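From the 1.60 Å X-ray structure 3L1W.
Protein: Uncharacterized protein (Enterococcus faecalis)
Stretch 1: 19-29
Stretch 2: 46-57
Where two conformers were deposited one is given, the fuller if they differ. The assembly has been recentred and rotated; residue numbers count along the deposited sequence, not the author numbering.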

# COMPACT_ATOMS: atom_id res chain seq x y z
N GLN A 19 9.48 -2.66 21.90
CA GLN A 19 10.82 -2.30 21.43
C GLN A 19 11.15 -3.03 20.12
O GLN A 19 10.39 -3.88 19.66
N TRP A 20 12.28 -2.67 19.52
CA TRP A 20 12.60 -3.14 18.17
C TRP A 20 12.42 -4.64 17.97
O TRP A 20 11.89 -5.08 16.94
N SER A 21 12.87 -5.45 18.93
CA SER A 21 12.77 -6.89 18.76
C SER A 21 11.36 -7.33 18.38
O SER A 21 11.17 -8.24 17.58
N PHE A 22 10.35 -6.66 18.94
CA PHE A 22 8.96 -7.02 18.68
C PHE A 22 8.41 -6.43 17.39
O PHE A 22 7.41 -6.92 16.87
N ARG A 23 9.06 -5.39 16.88
CA ARG A 23 8.57 -4.62 15.73
C ARG A 23 9.32 -4.94 14.43
O ARG A 23 8.85 -4.60 13.34
N LYS A 24 10.49 -5.54 14.55
CA LYS A 24 11.38 -5.68 13.40
C LYS A 24 10.74 -6.39 12.21
O LYS A 24 10.89 -5.95 11.07
N GLU A 25 10.02 -7.49 12.46
CA GLU A 25 9.40 -8.21 11.35
C GLU A 25 8.40 -7.33 10.62
O GLU A 25 8.38 -7.28 9.39
N ALA A 26 7.57 -6.62 11.38
CA ALA A 26 6.55 -5.77 10.79
C ALA A 26 7.17 -4.63 10.00
O ALA A 26 6.72 -4.31 8.90
N VAL A 27 8.21 -4.01 10.56
CA VAL A 27 8.89 -2.94 9.85
C VAL A 27 9.54 -3.45 8.56
O VAL A 27 9.40 -2.85 7.49
N CYS A 28 10.26 -4.56 8.65
CA CYS A 28 10.95 -5.08 7.48
C CYS A 28 9.99 -5.60 6.41
O CYS A 28 10.24 -5.45 5.21
N GLN A 29 8.89 -6.21 6.83
CA GLN A 29 7.90 -6.70 5.88
C GLN A 29 7.20 -5.55 5.18
O GLN A 29 6.85 -5.64 4.00
N PRO A 46 23.06 -0.13 15.57
CA PRO A 46 23.70 -1.15 14.74
C PRO A 46 22.90 -2.43 14.59
O PRO A 46 22.88 -3.02 13.50
N ASN A 47 22.24 -2.87 15.65
CA ASN A 47 21.42 -4.08 15.55
C ASN A 47 20.27 -3.92 14.57
O ASN A 47 19.91 -4.85 13.85
N GLN A 48 19.69 -2.72 14.52
CA GLN A 48 18.60 -2.44 13.59
C GLN A 48 19.11 -2.41 12.15
O GLN A 48 18.44 -2.88 11.23
N VAL A 49 20.31 -1.87 11.95
CA VAL A 49 20.91 -1.89 10.63
C VAL A 49 21.13 -3.34 10.19
O VAL A 49 20.81 -3.72 9.05
N ARG A 50 21.67 -4.16 11.08
CA ARG A 50 21.87 -5.58 10.78
C ARG A 50 20.56 -6.25 10.39
O ARG A 50 20.52 -7.02 9.43
N ASP A 51 19.49 -5.94 11.12
CA ASP A 51 18.18 -6.50 10.82
C ASP A 51 17.64 -6.03 9.47
O ASP A 51 17.04 -6.81 8.73
N LEU A 52 17.83 -4.75 9.14
CA LEU A 52 17.41 -4.27 7.83
C LEU A 52 18.11 -5.03 6.71
O LEU A 52 17.48 -5.40 5.72
N LYS A 53 19.42 -5.24 6.86
CA LYS A 53 20.16 -6.01 5.87
C LYS A 53 19.68 -7.46 5.79
O LYS A 53 19.60 -8.04 4.71
N ALA A 54 19.38 -8.05 6.94
CA ALA A 54 19.04 -9.47 6.99
C ALA A 54 17.62 -9.75 6.50
O ALA A 54 17.37 -10.75 5.82
N TYR A 55 16.70 -8.86 6.85
CA TYR A 55 15.27 -9.13 6.66
C TYR A 55 14.56 -8.29 5.60
O TYR A 55 13.38 -8.49 5.36
N THR A 56 15.26 -7.36 4.98
CA THR A 56 14.71 -6.72 3.79
C THR A 56 15.49 -7.16 2.56
O THR A 56 16.58 -7.74 2.66
N THR A 57 14.93 -6.85 1.40
CA THR A 57 15.52 -7.22 0.13
C THR A 57 16.50 -6.16 -0.37
O THR A 57 17.10 -6.33 -1.43

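The two helices run in broadly the same sense, their N-to-C directions 47° apart and their axes 9.9 Å apart at closest approach. That spacing leaves room for one layer of side chains, and the CA pairs W20 with Q48, K24 with D51 and C28 with T56 set its register; the separation falls from 7.6 Å between the CA atoms of W20 and Q48 to 5.5 Å between those of C28 and T56. From stretch 1, W20, K24 and C28 direct CA-to-CB toward the other helix, a spacing of four residues that keeps them on one side; D51 and Y55 answer from stretch 2.

W20 takes chi1 t (178°) with chi2 at -108°, which carries the indole across to the second helix. Its NE1 donates a hydrogen bond to D51 OD2 at 2.7 Å, with an N-H...O angle of 152°, and the carboxylate oxygen lies at the ring edge, near its plane, as an in-plane N-H requires. Q48 covers a face of the same ring. With chi1 m and chi2 t its chain is extended, and CG sits 3.5 Å from the centroid of the five-membered ring of W20, 1° off the normal, a CH-pi contact of nearly ideal direction. Farther along, Q48 NE2 lies over the face, 3.3 Å from W20 CE3, while its amide is hydrogen-bonded elsewhere in the structure.

D51, chi1 m (-73°) and chi2 -24°, divides its carboxylate: OD2 receives the indole N-H, and OD1 accepts from water 1 at 2.5 Å. That water in turn accepts from K24 NZ at 3.0 Å, so the lysine reaches the aspartate through solvent. K24 has chi1 p (54°) followed by three t angles; this straight chain passes its CD 3.7 Å from D51 OD2 and continues to the water.

Toward the C-terminal ends the backbones draw closer and the side-chain contacts become largely apolar. C28, chi1 m (-69°), places SG among L52 CD2 at 4.0 Å, Y55 CB at 3.8 Å and T56 CG2 at 3.8 Å, while C28 CB lies 3.7 Å from the carbonyl O of Y55. L52 starts sideways, but chi1 m and chi2 t bring its end nearer the cysteine. T56, the first residue to leave helical phi/psi, adopts chi1 p (80°); its OG1 donates to L52 O at 2.8 Å, leaving CG2 against the sulfur. At the exposed margin, E25 OE2 comes within 4.3 Å of Y55 CD1, a loose approach oblique to the ring.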

# COMPACT_ATOMS: atom_id res chain seq x y z
CB GLN A 19 11.88 -2.59 22.50
CG GLN A 19 12.00 -4.04 22.88
CD GLN A 19 12.94 -4.22 24.06
OE1 GLN A 19 12.57 -3.94 25.21
NE2 GLN A 19 14.15 -4.69 23.80
CB TRP A 20 14.02 -2.71 17.79
CG TRP A 20 14.48 -3.19 16.43
CD1 TRP A 20 15.40 -4.16 16.18
CD2 TRP A 20 14.05 -2.70 15.14
NE1 TRP A 20 15.57 -4.31 14.82
CE2 TRP A 20 14.75 -3.43 14.16
CE3 TRP A 20 13.13 -1.73 14.73
CZ2 TRP A 20 14.58 -3.21 12.80
CZ3 TRP A 20 12.96 -1.51 13.37
CH2 TRP A 20 13.68 -2.25 12.42
CB SER A 21 13.23 -7.62 20.03
OG SER A 21 12.36 -7.35 21.10
CB PHE A 22 8.08 -6.58 19.84
CG PHE A 22 8.48 -7.18 21.15
CD1 PHE A 22 7.99 -8.42 21.54
CD2 PHE A 22 9.34 -6.51 22.00
CE1 PHE A 22 8.35 -8.97 22.74
CE2 PHE A 22 9.72 -7.07 23.22
CZ PHE A 22 9.22 -8.30 23.59
CB ARG A 23 8.72 -3.11 16.00
CG ARG A 23 7.98 -2.63 17.22
CD ARG A 23 8.06 -1.11 17.37
NE ARG A 23 9.40 -0.64 17.73
CZ ARG A 23 10.23 0.00 16.91
NH1 ARG A 23 9.87 0.26 15.66
NH2 ARG A 23 11.42 0.40 17.34
CB LYS A 24 12.69 -6.38 13.80
CG LYS A 24 12.50 -7.71 14.49
CD LYS A 24 13.83 -8.30 14.96
CE LYS A 24 13.61 -9.50 15.89
NZ LYS A 24 14.89 -10.04 16.43
CB GLU A 25 8.73 -9.51 11.84
CG GLU A 25 9.72 -10.55 12.34
CD GLU A 25 9.79 -11.77 11.44
OE1 GLU A 25 8.88 -12.63 11.52
OE2 GLU A 25 10.75 -11.87 10.65
CB ALA A 26 5.61 -5.23 11.87
CB VAL A 27 9.95 -2.25 10.75
CG1 VAL A 27 10.89 -1.35 9.93
CG2 VAL A 27 9.26 -1.47 11.85
CB CYS A 28 11.95 -6.16 7.88
SG CYS A 28 13.36 -5.50 8.81
CB GLN A 29 6.88 -7.61 6.58
CG GLN A 29 7.46 -8.98 6.90
CD GLN A 29 6.61 -9.74 7.88
OE1 GLN A 29 5.49 -9.34 8.18
NE2 GLN A 29 7.15 -10.84 8.41
CB PRO A 46 25.02 -1.41 15.47
CG PRO A 46 25.34 -0.08 16.10
CD PRO A 46 24.01 0.47 16.54
CB ASN A 47 20.92 -4.52 16.93
CG ASN A 47 19.95 -3.54 17.55
OD1 ASN A 47 20.19 -2.33 17.55
ND2 ASN A 47 18.85 -4.05 18.07
CB GLN A 48 17.93 -1.11 13.95
CG GLN A 48 17.35 -1.12 15.36
CD GLN A 48 16.78 0.23 15.76
OE1 GLN A 48 17.48 1.06 16.33
NE2 GLN A 48 15.50 0.45 15.46
CB VAL A 49 22.24 -1.12 10.61
CG1 VAL A 49 22.93 -1.27 9.24
CG2 VAL A 49 21.99 0.35 10.91
CB ARG A 50 22.50 -6.32 11.97
CG ARG A 50 23.96 -6.00 12.24
CD ARG A 50 24.60 -7.07 13.13
NE ARG A 50 24.03 -7.12 14.48
CZ ARG A 50 23.00 -7.88 14.84
NH1 ARG A 50 22.40 -8.66 13.95
NH2 ARG A 50 22.56 -7.85 16.09
CB ASP A 51 17.17 -6.18 11.94
CG ASP A 51 17.41 -7.01 13.20
OD1 ASP A 51 18.01 -8.10 13.11
OD2 ASP A 51 17.00 -6.55 14.29
CB LEU A 52 17.65 -2.77 7.67
CG LEU A 52 16.75 -1.88 8.52
CD1 LEU A 52 17.18 -0.42 8.40
CD2 LEU A 52 15.30 -2.05 8.12
CB LYS A 53 21.67 -5.98 6.15
CG LYS A 53 22.29 -4.59 6.02
CD LYS A 53 23.78 -4.63 6.37
CE LYS A 53 24.41 -3.26 6.27
NZ LYS A 53 25.81 -3.24 6.80
CB ALA A 54 19.23 -10.01 8.39
CB TYR A 55 14.53 -9.02 8.01
CG TYR A 55 14.99 -10.07 8.99
CD1 TYR A 55 14.58 -11.38 8.86
CD2 TYR A 55 15.83 -9.74 10.04
CE1 TYR A 55 15.00 -12.35 9.76
CE2 TYR A 55 16.26 -10.70 10.95
CZ TYR A 55 15.84 -12.00 10.79
OH TYR A 55 16.26 -12.97 11.67
CB THR A 56 14.70 -5.15 3.84
OG1 THR A 56 16.00 -4.66 3.52
CG2 THR A 56 14.25 -4.63 5.21
CB THR A 57 14.42 -7.39 -0.92
OG1 THR A 57 13.66 -6.17 -1.00
CG2 THR A 57 13.47 -8.52 -0.50
O HOH W 1 17.12 -10.05 14.47